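Local coordinates for protein mevalonate 3-kinase (PDB 4RKS) that catalyses the ATP-dependent phosphorylation of (R)-mevalonate to mevalonate 3-phosphate in an alternative mevalonate pathway of isoprenoid biosynthesis, at residues S207-Q212 against V264-I269; G34-G39 against K225-H230; R47-T52 against D153-S158; I292-G295 against V299-A302. One frame throughout, in Å; residues are numbered along the deposited sequence.

Contact 1 (S207-Q212 against V264-I269); sequences SDVIHQ and VGVNVI. With MEV ((R)-mevalonate), chain C.
Val266 packs on Val209 and Ile210, and is the one residue of 264-269 within 4.5 Å of 207-212. Along 264-269, Gly265 comes first: it has positive phi (82°) and is the C-prime residue of a Schellman motif that ends helix 243-262, with Val266 N bonded to Leu261 O and Gly265 N to Arg262 O. After this turn the side chain of Val266 sets out toward 207-212, and its two methyls divide the work. CG2 of Val266 meets Val209 CG1 at 4.3 Å, while its CG1 lies 4.3 Å from Ile210 CG1. Both separations are those of ordinary apolar packing, and only 120 Å² is buried in total. Farther on, Val268 also points this way but packs on His258 and Val293, among others. Ile210 links the pair to the substrate: with CG1 anti to the carbonyl carbon (chi1 -67°), the branch ends in CD1, 3.9 Å from the methyl carbon C6 of mevalonate. In the next position of the helix, the edge of the His211 ring faces O8 of mevalonate in plane, NE2 to O8 being 3.6 Å; NE2 is hydrogen-bonded to Glu159. Helix 207-214 thus touches mevalonate through Ile210 and His211, and through Val209 and Ile210 the loop joining helices 243-262 and 271-283.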
loop_
_atom_site.group_PDB
_atom_site.type_symbol
_atom_site.label_atom_id
_atom_site.label_comp_id
_atom_site.label_asym_id
_atom_site.label_seq_id
_atom_site.Cartn_x
_atom_site.Cartn_y
_atom_site.Cartn_z
ATOM N N SER A 207 -11.120 4.131 4.358
ATOM C CA SER A 207 -9.920 4.929 4.566
ATOM C C SER A 207 -10.251 6.416 4.660
ATOM O O SER A 207 -9.621 7.162 5.414
ATOM C CB SER A 207 -8.909 4.675 3.449
ATOM O OG SER A 207 -8.406 3.353 3.532
ATOM N N ASP A 208 -11.260 6.849 3.918
ATOM C CA ASP A 208 -11.633 8.260 3.930
ATOM C C ASP A 208 -12.113 8.734 5.304
ATOM O O ASP A 208 -11.869 9.880 5.689
ATOM C CB ASP A 208 -12.696 8.525 2.870
ATOM C CG ASP A 208 -12.093 8.710 1.491
ATOM O OD1 ASP A 208 -10.891 9.074 1.413
ATOM O OD2 ASP A 208 -12.816 8.496 0.494
ATOM N N VAL A 209 -12.782 7.849 6.035
ATOM C CA VAL A 209 -13.190 8.116 7.409
ATOM C C VAL A 209 -11.974 8.222 8.323
ATOM O O VAL A 209 -11.932 9.065 9.220
ATOM C CB VAL A 209 -14.127 7.018 7.941
ATOM C CG1 VAL A 209 -14.541 7.312 9.373
ATOM C CG2 VAL A 209 -15.345 6.887 7.038
ATOM N N ILE A 210 -10.984 7.364 8.083
ATOM C CA ILE A 210 -9.743 7.395 8.850
ATOM C C ILE A 210 -9.048 8.749 8.657
ATOM O O ILE A 210 -8.786 9.466 9.623
ATOM C CB ILE A 210 -8.796 6.236 8.451
ATOM C CG1 ILE A 210 -9.406 4.885 8.861
ATOM C CG2 ILE A 210 -7.423 6.429 9.090
ATOM C CD1 ILE A 210 -8.659 3.639 8.338
ATOM N N HIS A 211 -8.766 9.099 7.406
ATOM C CA HIS A 211 -8.175 10.395 7.081
ATOM C C HIS A 211 -8.999 11.572 7.620
ATOM O O HIS A 211 -8.461 12.504 8.221
ATOM C CB HIS A 211 -8.007 10.526 5.559
ATOM C CG HIS A 211 -6.984 9.599 4.986
ATOM N ND1 HIS A 211 -5.790 9.327 5.620
ATOM C CD2 HIS A 211 -6.981 8.868 3.846
ATOM C CE1 HIS A 211 -5.092 8.474 4.890
ATOM N NE2 HIS A 211 -5.793 8.179 3.808
ATOM N N GLN A 212 -10.306 11.530 7.410
ATOM C CA GLN A 212 -11.168 12.633 7.841
ATOM C C GLN A 212 -11.168 12.806 9.370
ATOM O O GLN A 212 -11.117 13.922 9.875
ATOM C CB GLN A 212 -12.599 12.417 7.330
ATOM C CG GLN A 212 -13.550 13.580 7.608
ATOM C CD GLN A 212 -14.931 13.391 6.986
ATOM O OE1 GLN A 212 -15.297 12.289 6.565
ATOM N NE2 GLN A 212 -15.703 14.474 6.925
ATOM N N VAL A 264 -10.976 9.312 18.485
ATOM C CA VAL A 264 -11.830 10.073 17.568
ATOM C C VAL A 264 -12.966 9.169 17.042
ATOM O O VAL A 264 -13.644 9.482 16.062
ATOM C CB VAL A 264 -11.005 10.680 16.405
ATOM C CG1 VAL A 264 -11.818 11.697 15.638
ATOM C CG2 VAL A 264 -9.792 11.385 16.953
ATOM N N GLY A 265 -13.173 8.042 17.714
ATOM C CA GLY A 265 -14.314 7.186 17.445
ATOM C C GLY A 265 -14.153 6.251 16.267
ATOM O O GLY A 265 -15.138 5.779 15.706
ATOM N N VAL A 266 -12.905 5.982 15.889
ATOM C CA VAL A 266 -12.611 5.011 14.838
ATOM C C VAL A 266 -11.921 3.778 15.429
ATOM O O VAL A 266 -10.738 3.829 15.768
ATOM C CB VAL A 266 -11.724 5.632 13.742
ATOM C CG1 VAL A 266 -11.381 4.598 12.674
ATOM C CG2 VAL A 266 -12.423 6.830 13.129
ATOM N N ASN A 267 -12.657 2.677 15.560
ATOM C CA ASN A 267 -12.121 1.488 16.217
ATOM C C ASN A 267 -11.852 0.356 15.246
ATOM O O ASN A 267 -12.754 -0.420 14.913
ATOM C CB ASN A 267 -13.070 0.996 17.311
ATOM C CG ASN A 267 -12.447 -0.091 18.165
ATOM O OD1 ASN A 267 -11.244 -0.069 18.436
ATOM N ND2 ASN A 267 -13.257 -1.056 18.583
ATOM N N VAL A 268 -10.601 0.257 14.804
ATOM C CA VAL A 268 -10.210 -0.737 13.825
ATOM C C VAL A 268 -9.945 -2.101 14.469
ATOM O O VAL A 268 -10.260 -3.132 13.881
ATOM C CB VAL A 268 -8.948 -0.295 13.060
ATOM C CG1 VAL A 268 -8.523 -1.366 12.069
ATOM C CG2 VAL A 268 -9.194 1.024 12.351
ATOM N N ILE A 269 -9.355 -2.108 15.665
ATOM C CA ILE A 269 -9.020 -3.374 16.309
ATOM C C ILE A 269 -10.207 -3.849 17.141
ATOM O O ILE A 269 -10.447 -3.369 18.253
ATOM C CB ILE A 269 -7.757 -3.263 17.183
ATOM C CG1 ILE A 269 -6.581 -2.771 16.340
ATOM C CG2 ILE A 269 -7.404 -4.616 17.775
ATOM C CD1 ILE A 269 -5.311 -2.523 17.131
HETATM C C8 MEV C . -3.042 4.570 3.877
HETATM O O8 MEV C . -3.577 5.522 2.977
HETATM C C2 MEV C . -3.987 4.459 5.054
HETATM C C3 MEV C . -3.807 3.269 5.982
HETATM O O7 MEV C . -3.714 2.050 5.290
HETATM C C4 MEV C . -2.565 3.431 6.843
HETATM C C5 MEV C . -1.288 2.984 6.156
HETATM O O3 MEV C . -1.218 1.877 5.541
HETATM O O4 MEV C . -0.287 3.739 6.179
HETATM C C6 MEV C . -5.032 3.224 6.868
#

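Contact 2 (G34-G39 against K225-H230); sequences GVVLLG and KHADEH. With MEV ((R)-mevalonate), chain C.
Val36 reaches helix 220-238 from a corner in the chain where Val35 and Val36 both face Ala54, a classic beta bulge between the end of strand 24-34 and strand 53-59. Val36 is the sole member of 34-39 within 4.5 Å of 225-230, and it makes the contact with both methyls. CG1, placed opposite the backbone N by a chi1 of 175°, lies 3.6 Å from the carbonyl oxygen Ala227 O and 3.9 Å from Ala227 CB. The other methyl, CG2, meets His230 CB one turn on, also at 3.9 Å. The valine therefore straddles adjacent turns, and the aliphatic root of His230 makes the contact rather than its ring. That ring leads away: one face has His226 O 3.3 Å above its plane, offset toward the rim, and ND1 bonds to Asp253, whose other carboxylate oxygen takes the Leu37 amide. Helix 243-262 is thereby tied to both segments.

Another side of the loop binds substrate, which is also hydrogen-bonded to Arg163. Gly34 CA lies 3.4 Å from mevalonate O3, and a CB at this position would collide with that oxygen. Leu37 CD2 is 3.8 Å from C5 of mevalonate. The bond here is nearly straight: the backbone amide Leu38 N donates to mevalonate carboxylate oxygen O4 at 2.8 Å, with an N-H...O angle of 175°.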
loop_
_atom_site.group_PDB
_atom_site.type_symbol
_atom_site.label_atom_id
_atom_site.label_comp_id
_atom_site.label_asym_id
_atom_site.label_seq_id
_atom_site.Cartn_x
_atom_site.Cartn_y
_atom_site.Cartn_z
ATOM N N GLY A 34 1.211 -0.580 5.432
ATOM C CA GLY A 34 1.886 0.505 6.128
ATOM C C GLY A 34 2.806 0.028 7.252
ATOM O O GLY A 34 2.488 -0.912 7.970
ATOM N N VAL A 35 3.953 0.684 7.402
ATOM C CA VAL A 35 4.905 0.397 8.483
ATOM C C VAL A 35 5.006 1.587 9.452
ATOM O O VAL A 35 5.057 1.417 10.680
ATOM C CB VAL A 35 6.304 0.031 7.904
ATOM C CG1 VAL A 35 7.391 0.136 8.964
ATOM C CG2 VAL A 35 6.273 -1.375 7.295
ATOM N N VAL A 36 5.052 2.791 8.897
ATOM C CA VAL A 36 4.723 4.007 9.655
ATOM C C VAL A 36 3.435 4.494 9.022
ATOM O O VAL A 36 3.399 4.803 7.822
ATOM C CB VAL A 36 5.837 5.082 9.601
ATOM C CG1 VAL A 36 5.390 6.392 10.303
ATOM C CG2 VAL A 36 7.115 4.549 10.259
ATOM N N LEU A 37 2.374 4.512 9.818
ATOM C CA LEU A 37 1.022 4.509 9.292
ATOM C C LEU A 37 0.535 5.900 8.952
ATOM O O LEU A 37 0.652 6.812 9.768
ATOM C CB LEU A 37 0.077 3.847 10.304
ATOM C CG LEU A 37 0.425 2.386 10.591
ATOM C CD1 LEU A 37 -0.438 1.818 11.721
ATOM C CD2 LEU A 37 0.265 1.582 9.317
ATOM N N LEU A 38 -0.041 6.052 7.757
ATOM C CA LEU A 38 -0.523 7.358 7.319
ATOM C C LEU A 38 -1.936 7.690 7.804
ATOM O O LEU A 38 -2.859 6.893 7.669
ATOM C CB LEU A 38 -0.490 7.450 5.794
ATOM C CG LEU A 38 -1.020 8.777 5.253
ATOM C CD1 LEU A 38 -0.059 9.897 5.626
ATOM C CD2 LEU A 38 -1.195 8.682 3.744
ATOM N N GLY A 39 -2.090 8.885 8.361
ATOM C CA GLY A 39 -3.398 9.423 8.650
ATOM C C GLY A 39 -3.416 10.893 8.318
ATOM O O GLY A 39 -2.689 11.685 8.935
ATOM N N LYS A 225 4.789 14.541 13.886
ATOM C CA LYS A 225 6.208 14.619 14.218
ATOM C C LYS A 225 6.775 13.249 14.610
ATOM O O LYS A 225 7.884 12.891 14.202
ATOM C CB LYS A 225 6.434 15.637 15.339
ATOM C CG LYS A 225 6.207 17.074 14.876
ATOM C CD LYS A 225 6.771 18.077 15.863
ATOM C CE LYS A 225 6.659 19.493 15.333
ATOM N NZ LYS A 225 7.500 20.429 16.127
ATOM N N HIS A 226 6.004 12.489 15.385
ATOM C CA HIS A 226 6.378 11.128 15.785
ATOM C C HIS A 226 6.531 10.228 14.566
ATOM O O HIS A 226 7.389 9.336 14.530
ATOM C CB HIS A 226 5.334 10.522 16.731
ATOM C CG HIS A 226 5.303 11.142 18.096
ATOM N ND1 HIS A 226 4.201 11.063 18.925
ATOM C CD2 HIS A 226 6.237 11.845 18.781
ATOM C CE1 HIS A 226 4.457 11.694 20.057
ATOM N NE2 HIS A 226 5.686 12.177 19.996
ATOM N N ALA A 227 5.675 10.454 13.572
ATOM C CA ALA A 227 5.721 9.673 12.347
ATOM C C ALA A 227 7.064 9.889 11.666
ATOM O O ALA A 227 7.726 8.925 11.290
ATOM C CB ALA A 227 4.580 10.048 11.422
ATOM N N ASP A 228 7.467 11.154 11.533
ATOM C CA ASP A 228 8.714 11.502 10.857
ATOM C C ASP A 228 9.899 10.920 11.619
ATOM O O ASP A 228 10.847 10.417 11.019
ATOM C CB ASP A 228 8.858 13.027 10.715
ATOM C CG ASP A 228 9.929 13.423 9.710
ATOM O OD1 ASP A 228 9.673 13.328 8.484
ATOM O OD2 ASP A 228 11.026 13.830 10.148
ATOM N N GLU A 229 9.838 10.969 12.944
ATOM C CA GLU A 229 10.906 10.392 13.772
ATOM C C GLU A 229 11.066 8.893 13.567
ATOM O O GLU A 229 12.184 8.390 13.492
ATOM C CB GLU A 229 10.648 10.670 15.261
ATOM C CG GLU A 229 10.782 12.153 15.615
ATOM C CD GLU A 229 10.261 12.486 17.000
ATOM O OE1 GLU A 229 10.021 11.553 17.794
ATOM O OE2 GLU A 229 10.084 13.688 17.287
ATOM N N HIS A 230 9.945 8.182 13.513
ATOM C CA HIS A 230 9.987 6.741 13.322
ATOM C C HIS A 230 10.591 6.385 11.974
ATOM O O HIS A 230 11.354 5.430 11.872
ATOM C CB HIS A 230 8.587 6.144 13.456
ATOM C CG HIS A 230 8.096 6.075 14.868
ATOM N ND1 HIS A 230 6.818 5.674 15.194
ATOM C CD2 HIS A 230 8.711 6.364 16.040
ATOM C CE1 HIS A 230 6.668 5.714 16.508
ATOM N NE2 HIS A 230 7.802 6.132 17.044
HETATM C C8 MEV C . -3.042 4.570 3.877
HETATM O O8 MEV C . -3.577 5.522 2.977
HETATM C C2 MEV C . -3.987 4.459 5.054
HETATM C C3 MEV C . -3.807 3.269 5.982
HETATM O O7 MEV C . -3.714 2.050 5.290
HETATM C C4 MEV C . -2.565 3.431 6.843
HETATM C C5 MEV C . -1.288 2.984 6.156
HETATM O O3 MEV C . -1.218 1.877 5.541
HETATM O O4 MEV C . -0.287 3.739 6.179
HETATM C C6 MEV C . -5.032 3.224 6.868
#

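Contact 3 (R47-T52 against D153-S158)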
loop_
_atom_site.group_PDB
_atom_site.type_symbol
_atom_site.label_atom_id
_atom_site.label_comp_id
_atom_site.label_asym_id
_atom_site.label_seq_id
_atom_site.Cartn_x
_atom_site.Cartn_y
_atom_site.Cartn_z
ATOM N N ARG A 47 -4.546 14.608 -3.012
ATOM C CA ARG A 47 -4.383 13.582 -1.983
ATOM C C ARG A 47 -2.963 13.455 -1.447
ATOM O O ARG A 47 -2.543 12.366 -1.063
ATOM C CB ARG A 47 -4.871 12.226 -2.505
ATOM C CG ARG A 47 -6.291 12.255 -3.070
ATOM C CD ARG A 47 -6.932 10.884 -2.972
ATOM N NE ARG A 47 -7.230 10.556 -1.580
ATOM C CZ ARG A 47 -7.960 9.515 -1.187
ATOM N NH1 ARG A 47 -8.470 8.675 -2.079
ATOM N NH2 ARG A 47 -8.176 9.313 0.102
ATOM N N THR A 48 -2.239 14.570 -1.382
ATOM C CA THR A 48 -0.919 14.588 -0.743
ATOM C C THR A 48 -0.989 14.203 0.749
ATOM O O THR A 48 -1.794 14.752 1.490
ATOM C CB THR A 48 -0.270 15.979 -0.881
ATOM O OG1 THR A 48 -0.277 16.359 -2.260
ATOM C CG2 THR A 48 1.174 15.983 -0.364
ATOM N N PRO A 49 -0.149 13.244 1.184
ATOM C CA PRO A 49 -0.083 12.846 2.601
ATOM C C PRO A 49 0.266 14.024 3.522
ATOM O O PRO A 49 1.203 14.759 3.216
ATOM C CB PRO A 49 1.045 11.808 2.625
ATOM C CG PRO A 49 1.100 11.278 1.237
ATOM C CD PRO A 49 0.757 12.438 0.344
ATOM N N LEU A 50 -0.458 14.194 4.623
ATOM C CA LEU A 50 -0.175 15.309 5.530
ATOM C C LEU A 50 1.154 15.152 6.255
ATOM O O LEU A 50 1.733 16.131 6.721
ATOM C CB LEU A 50 -1.297 15.468 6.553
ATOM C CG LEU A 50 -2.491 16.288 6.078
ATOM C CD1 LEU A 50 -3.530 16.401 7.176
ATOM C CD2 LEU A 50 -2.045 17.671 5.609
ATOM N N HIS A 51 1.644 13.920 6.358
ATOM C CA HIS A 51 2.874 13.691 7.098
ATOM C C HIS A 51 3.650 12.493 6.560
ATOM O O HIS A 51 3.165 11.771 5.685
ATOM C CB HIS A 51 2.566 13.504 8.590
ATOM C CG HIS A 51 1.846 12.228 8.921
ATOM N ND1 HIS A 51 2.482 11.004 8.976
ATOM C CD2 HIS A 51 0.550 11.992 9.252
ATOM C CE1 HIS A 51 1.610 10.068 9.316
ATOM N NE2 HIS A 51 0.430 10.640 9.484
ATOM N N THR A 52 4.855 12.293 7.083
ATOM C CA THR A 52 5.741 11.218 6.611
ATOM C C THR A 52 5.228 9.822 7.002
ATOM O O THR A 52 4.745 9.629 8.110
ATOM C CB THR A 52 7.166 11.418 7.162
ATOM O OG1 THR A 52 7.711 12.629 6.622
ATOM C CG2 THR A 52 8.082 10.247 6.809
ATOM N N ASP A 153 1.305 12.504 -9.581
ATOM C CA ASP A 153 0.030 12.368 -10.283
ATOM C C ASP A 153 -0.766 11.127 -9.854
ATOM O O ASP A 153 -2.002 11.151 -9.851
ATOM C CB ASP A 153 0.252 12.327 -11.801
ATOM C CG ASP A 153 0.942 13.593 -12.333
ATOM O OD1 ASP A 153 0.524 14.706 -11.954
ATOM O OD2 ASP A 153 1.912 13.468 -13.116
ATOM N N LEU A 154 -0.070 10.053 -9.481
ATOM C CA LEU A 154 -0.750 8.813 -9.124
ATOM C C LEU A 154 -1.489 8.890 -7.788
ATOM O O LEU A 154 -2.356 8.064 -7.519
ATOM C CB LEU A 154 0.233 7.642 -9.064
ATOM C CG LEU A 154 1.014 7.295 -10.331
ATOM C CD1 LEU A 154 1.944 6.116 -10.039
ATOM C CD2 LEU A 154 0.095 7.010 -11.518
ATOM N N ARG A 155 -1.138 9.851 -6.941
ATOM C CA ARG A 155 -1.717 9.877 -5.595
ATOM C C ARG A 155 -3.201 10.222 -5.612
ATOM O O ARG A 155 -3.930 9.887 -4.671
ATOM C CB ARG A 155 -0.946 10.847 -4.688
ATOM C CG ARG A 155 0.414 10.299 -4.290
ATOM C CD ARG A 155 1.086 11.066 -3.143
ATOM N NE ARG A 155 2.516 10.780 -3.143
ATOM C CZ ARG A 155 3.406 11.572 -3.721
ATOM N NH1 ARG A 155 3.000 12.701 -4.282
ATOM N NH2 ARG A 155 4.688 11.256 -3.725
ATOM N N ALA A 156 -3.650 10.852 -6.697
ATOM C CA ALA A 156 -5.057 11.173 -6.870
ATOM C C ALA A 156 -5.865 9.892 -6.973
ATOM O O ALA A 156 -7.039 9.854 -6.631
ATOM C CB ALA A 156 -5.266 12.042 -8.114
ATOM N N VAL A 157 -5.216 8.840 -7.454
ATOM C CA VAL A 157 -5.835 7.543 -7.538
ATOM C C VAL A 157 -5.736 6.836 -6.181
ATOM O O VAL A 157 -6.710 6.265 -5.704
ATOM C CB VAL A 157 -5.179 6.707 -8.648
ATOM C CG1 VAL A 157 -5.784 5.312 -8.701
ATOM C CG2 VAL A 157 -5.346 7.429 -9.987
ATOM N N SER A 158 -4.566 6.901 -5.553
ATOM C CA SER A 158 -4.378 6.337 -4.221
ATOM C C SER A 158 -3.172 6.976 -3.551
ATOM O O SER A 158 -2.089 6.997 -4.123
ATOM C CB SER A 158 -4.206 4.818 -4.292
ATOM O OG SER A 158 -3.861 4.287 -3.027
#
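Arg47 and Ala156 bring their CA atoms to 5.5 Å, where a loop with left-handed helical angles at Arg47 (phi 59°, psi 33°) meets the chain following helix 147-154. The aliphatic part of Arg47 runs past the backbone of this second segment: CB lies 3.3 Å from Arg155 O, and CD is 3.6 Å from the same oxygen and 3.8 Å from Ala156 O. The chain bends about CG-CD (chi3 71°), and its guanidinium reaches salt bridges from NH2 to both Asp208 and Glu159. Pro49 adds a van der Waals contact: its CD meets Arg155 CD at 3.8 Å, the two side chains crossing at about a right angle. Arg155 is extended from CG to NE, and its polar end is held within its own neighbourhood, NH2 by a salt bridge to Glu151 and NH1 by Asn152. An alanine in place of Arg47 would probably leave Asp208 and the substrate-binding Glu159 without this shared positive mate and let both carboxylates shift. The chemistry is therefore divided: aliphatic carbons of Arg47 lie against backbone oxygens of Arg155 and Ala156, and Pro49 against the Arg155 chain, while the arginine charges are paired elsewhere, that of Arg47 probably being balanced by Asp208 and Glu159.

Contact 4 (I292-G295 against V299-A302); sequences IVTG and VYVA. With MEV ((R)-mevalonate), chain C.
Ile292 N donates to Tyr300 O at 2.8 Å, in the carbonyl plane, and Tyr300 N returns a bond to Ile292 O at 2.9 Å with an N-H...O angle of 170°. The reciprocal bonds define an antiparallel hydrogen-bonded pair, with both side chains on one face of the sheet. Tyr300 CG stands anti to its carbonyl carbon (chi1 -60°), which turns the ring back along 292-294: Ile292 O lies at the ring edge, 3.6 Å from CD2, and Thr294 OG1 sits farther along the same edge, 4.0 Å from CE2. Thr294 and Tyr300 cross at about a right angle. One water bonds Thr294 OG1 at 2.8 Å and Tyr300 OH weakly at 3.4 Å, bridging the two hydroxyls. Off this face, Val293 CG2 touches Val299 CG2 at 4.1 Å, and both valines pack on Met273 of helix 271-283. Past the bridge the chain leaves the strand for the pocket, where Thr294 CB comes within 3.8 Å of mevalonate O7, and a CB on Gly295 would strike the ligand's methyl C6. This is a beta-hairpin of antiparallel strands 289-292 and 298-304 in the C-terminal domain, whose connecting loop contributes Thr294 and Gly295 to the mevalonate pocket of this GHMP-family kinase.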
loop_
_atom_site.group_PDB
_atom_site.type_symbol
_atom_site.label_atom_id
_atom_site.label_comp_id
_atom_site.label_asym_id
_atom_site.label_seq_id
_atom_site.Cartn_x
_atom_site.Cartn_y
_atom_site.Cartn_z
ATOM N N ILE A 292 1.238 -5.759 12.883
ATOM C CA ILE A 292 0.791 -4.477 12.330
ATOM C C ILE A 292 -0.721 -4.534 12.068
ATOM O O ILE A 292 -1.228 -5.563 11.628
ATOM C CB ILE A 292 1.527 -4.144 11.005
ATOM C CG1 ILE A 292 3.023 -3.936 11.242
ATOM C CG2 ILE A 292 0.911 -2.909 10.301
ATOM C CD1 ILE A 292 3.836 -3.943 9.964
ATOM N N VAL A 293 -1.436 -3.443 12.346
ATOM C CA VAL A 293 -2.820 -3.286 11.898
ATOM C C VAL A 293 -2.916 -1.969 11.134
ATOM O O VAL A 293 -2.534 -0.934 11.670
ATOM C CB VAL A 293 -3.824 -3.271 13.083
ATOM C CG1 VAL A 293 -5.250 -3.070 12.584
ATOM C CG2 VAL A 293 -3.694 -4.549 13.932
ATOM N N THR A 294 -3.403 -1.992 9.895
ATOM C CA THR A 294 -3.527 -0.744 9.134
ATOM C C THR A 294 -4.964 -0.220 9.241
ATOM O O THR A 294 -5.400 0.126 10.325
ATOM C CB THR A 294 -3.098 -0.924 7.646
ATOM O OG1 THR A 294 -3.919 -1.914 7.002
ATOM C CG2 THR A 294 -1.643 -1.374 7.571
ATOM N N GLY A 295 -5.708 -0.170 8.141
ATOM C CA GLY A 295 -7.061 0.373 8.192
ATOM C C GLY A 295 -8.159 -0.680 8.140
ATOM O O GLY A 295 -9.282 -0.436 8.553
ATOM N N VAL A 299 -4.861 -8.474 10.819
ATOM C CA VAL A 299 -3.689 -8.422 11.678
ATOM C C VAL A 299 -2.530 -9.086 10.958
ATOM O O VAL A 299 -2.572 -10.290 10.658
ATOM C CB VAL A 299 -3.927 -9.114 13.033
ATOM C CG1 VAL A 299 -2.638 -9.123 13.855
ATOM C CG2 VAL A 299 -5.047 -8.429 13.782
ATOM N N TYR A 300 -1.500 -8.292 10.687
ATOM C CA TYR A 300 -0.332 -8.734 9.925
ATOM C C TYR A 300 0.809 -9.082 10.865
ATOM O O TYR A 300 1.282 -8.225 11.597
ATOM C CB TYR A 300 0.127 -7.643 8.955
ATOM C CG TYR A 300 -0.897 -7.226 7.937
ATOM C CD1 TYR A 300 -1.146 -8.015 6.815
ATOM C CD2 TYR A 300 -1.587 -6.022 8.068
ATOM C CE1 TYR A 300 -2.062 -7.622 5.863
ATOM C CE2 TYR A 300 -2.507 -5.628 7.122
ATOM C CZ TYR A 300 -2.737 -6.431 6.024
ATOM O OH TYR A 300 -3.649 -6.049 5.084
ATOM N N VAL A 301 1.245 -10.337 10.859
ATOM C CA VAL A 301 2.263 -10.764 11.813
ATOM C C VAL A 301 3.577 -11.138 11.135
ATOM O O VAL A 301 3.667 -12.145 10.412
ATOM C CB VAL A 301 1.762 -11.954 12.660
ATOM C CG1 VAL A 301 2.742 -12.257 13.763
ATOM C CG2 VAL A 301 0.412 -11.624 13.249
ATOM N N ALA A 302 4.587 -10.302 11.366
ATOM C CA ALA A 302 5.942 -10.583 10.929
ATOM C C ALA A 302 6.539 -11.705 11.759
ATOM O O ALA A 302 6.353 -11.746 12.974
ATOM C CB ALA A 302 6.809 -9.340 11.033
HETATM C C8 MEV C . -3.042 4.570 3.877
HETATM O O8 MEV C . -3.577 5.522 2.977
HETATM C C2 MEV C . -3.987 4.459 5.054
HETATM C C3 MEV C . -3.807 3.269 5.982
HETATM O O7 MEV C . -3.714 2.050 5.290
HETATM C C4 MEV C . -2.565 3.431 6.843
HETATM C C5 MEV C . -1.288 2.984 6.156
HETATM O O3 MEV C . -1.218 1.877 5.541
HETATM O O4 MEV C . -0.287 3.739 6.179
HETATM C C6 MEV C . -5.032 3.224 6.868
HETATM O O HOH W 1 -5.825 -3.892 6.574
#

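Contacts 1, 2 and 4 all touch mevalonate, their centres lying 15 to 16 Å apart, whereas contact 3 does not touch the ligand and lies 21 Å from contact 4 between centres, on the other side of the chain's centre. Along the chain contact 3 is nested inside the loop that contact 2 closes, contact 2 alternates with contact 1, and contact 4 comes last. Contact 3 belongs to the N-terminal domain, contacts 1 and 4 to the C-terminal one, and contact 2 joins the two. Contacts 1 and 3 meet through a salt bridge, Thr52 probably bonds Asp228 between contacts 3 and 2, and Ile210 packs on Gly295. The substrate site is thus built from both domains.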